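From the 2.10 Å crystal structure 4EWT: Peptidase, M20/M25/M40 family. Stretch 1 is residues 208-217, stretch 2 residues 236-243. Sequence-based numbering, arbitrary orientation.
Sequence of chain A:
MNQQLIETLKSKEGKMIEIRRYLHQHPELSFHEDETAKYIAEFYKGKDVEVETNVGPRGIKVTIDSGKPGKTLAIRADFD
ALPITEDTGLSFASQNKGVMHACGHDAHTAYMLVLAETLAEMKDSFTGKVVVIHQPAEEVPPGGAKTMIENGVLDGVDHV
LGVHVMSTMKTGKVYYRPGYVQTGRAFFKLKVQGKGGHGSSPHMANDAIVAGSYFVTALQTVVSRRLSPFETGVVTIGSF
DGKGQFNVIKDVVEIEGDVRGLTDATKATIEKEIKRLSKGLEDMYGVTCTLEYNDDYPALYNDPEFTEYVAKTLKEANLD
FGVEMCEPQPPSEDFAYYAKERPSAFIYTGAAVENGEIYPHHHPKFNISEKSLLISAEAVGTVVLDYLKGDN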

# COMPACT_ATOMS: atom_id res chain seq x y z
N ALA A 208 9.03 -12.73 0.06
CA ALA A 208 9.32 -11.91 1.22
C ALA A 208 9.43 -10.41 0.88
O ALA A 208 9.17 -9.56 1.72
CB ALA A 208 10.57 -12.38 1.93
N ILE A 209 9.82 -10.09 -0.35
CA ILE A 209 9.94 -8.67 -0.72
C ILE A 209 8.56 -8.02 -0.79
O ILE A 209 8.38 -6.93 -0.29
CB ILE A 209 10.78 -8.47 -2.02
CG1 ILE A 209 12.26 -8.68 -1.68
CG2 ILE A 209 10.54 -7.06 -2.64
CD1 ILE A 209 13.18 -8.85 -2.89
N VAL A 210 7.61 -8.67 -1.44
CA VAL A 210 6.23 -8.21 -1.48
C VAL A 210 5.68 -8.07 -0.04
O VAL A 210 5.13 -7.04 0.30
CB VAL A 210 5.37 -9.19 -2.32
CG1 VAL A 210 3.89 -9.03 -2.01
CG2 VAL A 210 5.66 -9.02 -3.82
N ALA A 211 5.87 -9.08 0.82
CA ALA A 211 5.34 -8.98 2.18
C ALA A 211 5.98 -7.84 2.97
O ALA A 211 5.29 -7.11 3.68
CB ALA A 211 5.54 -10.33 2.96
N GLY A 212 7.31 -7.71 2.84
CA GLY A 212 8.04 -6.66 3.53
C GLY A 212 7.64 -5.28 3.02
O GLY A 212 7.54 -4.33 3.81
N SER A 213 7.38 -5.18 1.72
CA SER A 213 6.94 -3.92 1.10
C SER A 213 5.53 -3.54 1.55
O SER A 213 5.27 -2.36 1.79
CB SER A 213 6.97 -4.01 -0.41
OG SER A 213 8.32 -4.01 -0.85
N TYR A 214 4.63 -4.53 1.65
CA TYR A 214 3.31 -4.26 2.18
C TYR A 214 3.41 -3.85 3.64
O TYR A 214 2.76 -2.90 4.05
CB TYR A 214 2.31 -5.43 1.98
CG TYR A 214 1.62 -5.39 0.62
CD1 TYR A 214 0.45 -4.65 0.40
CD2 TYR A 214 2.17 -6.09 -0.47
CE1 TYR A 214 -0.18 -4.62 -0.91
CE2 TYR A 214 1.55 -6.08 -1.75
CZ TYR A 214 0.40 -5.35 -1.97
OH TYR A 214 -0.17 -5.36 -3.25
N PHE A 215 4.26 -4.53 4.41
CA PHE A 215 4.56 -4.07 5.77
C PHE A 215 5.02 -2.61 5.89
O PHE A 215 4.57 -1.92 6.80
CB PHE A 215 5.60 -4.96 6.45
CG PHE A 215 5.94 -4.53 7.86
CD1 PHE A 215 5.10 -4.85 8.92
CD2 PHE A 215 7.09 -3.81 8.11
CE1 PHE A 215 5.40 -4.46 10.23
CE2 PHE A 215 7.40 -3.41 9.43
CZ PHE A 215 6.54 -3.74 10.48
N VAL A 216 5.91 -2.15 5.01
CA VAL A 216 6.40 -0.76 5.07
C VAL A 216 5.25 0.22 4.83
O VAL A 216 5.13 1.18 5.57
CB VAL A 216 7.63 -0.49 4.13
CG1 VAL A 216 7.99 0.98 4.09
CG2 VAL A 216 8.87 -1.32 4.59
N THR A 217 4.39 -0.06 3.83
CA THR A 217 3.23 0.77 3.55
C THR A 217 2.22 0.80 4.71
O THR A 217 1.73 1.87 5.07
CB THR A 217 2.47 0.33 2.26
OG1 THR A 217 1.93 -0.99 2.46
CG2 THR A 217 3.41 0.34 1.05
N THR A 236 10.86 5.11 11.54
CA THR A 236 11.70 5.07 10.33
C THR A 236 12.21 3.65 10.06
O THR A 236 12.74 2.99 10.98
CB THR A 236 12.89 6.04 10.44
OG1 THR A 236 12.43 7.38 10.27
CG2 THR A 236 13.93 5.76 9.35
N ILE A 237 12.04 3.17 8.82
CA ILE A 237 12.72 1.96 8.38
C ILE A 237 13.96 2.42 7.64
O ILE A 237 13.86 2.86 6.50
CB ILE A 237 11.89 1.06 7.44
CG1 ILE A 237 10.61 0.57 8.11
CG2 ILE A 237 12.72 -0.15 6.98
CD1 ILE A 237 10.84 -0.22 9.41
N GLY A 238 15.11 2.33 8.30
CA GLY A 238 16.37 2.74 7.71
C GLY A 238 17.07 1.65 6.92
O GLY A 238 17.97 1.94 6.13
N SER A 239 16.67 0.40 7.11
CA SER A 239 17.32 -0.71 6.42
C SER A 239 16.28 -1.74 5.97
O SER A 239 15.57 -2.31 6.79
CB SER A 239 18.37 -1.35 7.32
OG SER A 239 19.19 -2.24 6.60
N PHE A 240 16.15 -1.90 4.65
CA PHE A 240 15.31 -2.94 4.09
C PHE A 240 16.30 -3.82 3.31
O PHE A 240 16.65 -3.52 2.17
CB PHE A 240 14.24 -2.31 3.18
CG PHE A 240 13.17 -3.27 2.65
CD1 PHE A 240 11.83 -3.03 2.88
CD2 PHE A 240 13.51 -4.37 1.88
CE1 PHE A 240 10.84 -3.89 2.39
CE2 PHE A 240 12.52 -5.25 1.39
CZ PHE A 240 11.19 -5.00 1.64
N ASP A 241 16.82 -4.86 3.97
CA ASP A 241 17.83 -5.68 3.33
C ASP A 241 17.17 -6.82 2.58
O ASP A 241 16.86 -7.85 3.15
CB ASP A 241 18.88 -6.17 4.34
CG ASP A 241 20.04 -6.90 3.68
OD1 ASP A 241 20.25 -6.77 2.45
OD2 ASP A 241 20.75 -7.62 4.41
N GLY A 242 16.92 -6.59 1.28
CA GLY A 242 16.27 -7.56 0.40
C GLY A 242 17.05 -7.85 -0.88
O GLY A 242 16.47 -8.24 -1.90
N LYS A 243 18.36 -7.64 -0.83
CA LYS A 243 19.20 -7.88 -2.00
C LYS A 243 19.19 -9.37 -2.37
O LYS A 243 19.30 -10.24 -1.52
CB LYS A 243 20.63 -7.37 -1.79
CG LYS A 243 21.48 -7.45 -3.07
CD LYS A 243 22.90 -7.02 -2.83
CE LYS A 243 23.79 -7.29 -4.06
NZ LYS A 243 23.12 -6.82 -5.33

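Helix 208-217 packs against strand 236-242, running nearly antiparallel to it at 166°, with the axes 9.8 Å apart at closest approach. No hydrogen bond crosses between them. The contact is van der Waals packing that buries 295 Å² in total.

Phe-240 is the centre of it, with the largest covered area of any residue here. Its CA-to-CB bond points toward the helix, and chi1 is t (-173°), which carries the ring out to the helix backbone. The ring meets the helix with its edge. Phe-240 CE1 lies 3.5 Å from Gly-212 C, and Phe-240 CZ lies 3.9 Å from Ile-209 O.

Gly-212 suits this place because it has no side chain. A CB on Gly-212 would point toward the strand and sit only 3.0 Å from Phe-240 CZ, which is tight.

Ser-213 is small and takes chi1 m (-72°). This rotamer lets Ser-213 OG donate a hydrogen bond to Ile-209 O at 3.0 Å, one turn back. The hydroxyl is thus satisfied within the helix, while Ser-213 OG also lies 3.9 Å from Phe-240 CZ.

Val-216 points toward the strand with chi1 t (173°). Val-216 CG2 packs 3.8 Å from Phe-240 CD1 and 4.4 Å from Ile-237 CG1. One methyl therefore touches both apolar side chains. Ile-237 also points toward the helix, with chi1 and chi2 both m.

At the other end of the contact, Ile-209 starts sideways, but its end comes nearer the strand. With chi1 m (-75°) and chi2 t (166°), the extended chain brings Ile-209 CD1 to 3.5 Å from Gly-242 O. Gly-242 leaves room here: a CB on Gly-242 would lie 3.5 Å from Ile-209 CG1 and be crowded by Phe-240 CE2 at 3.3 Å.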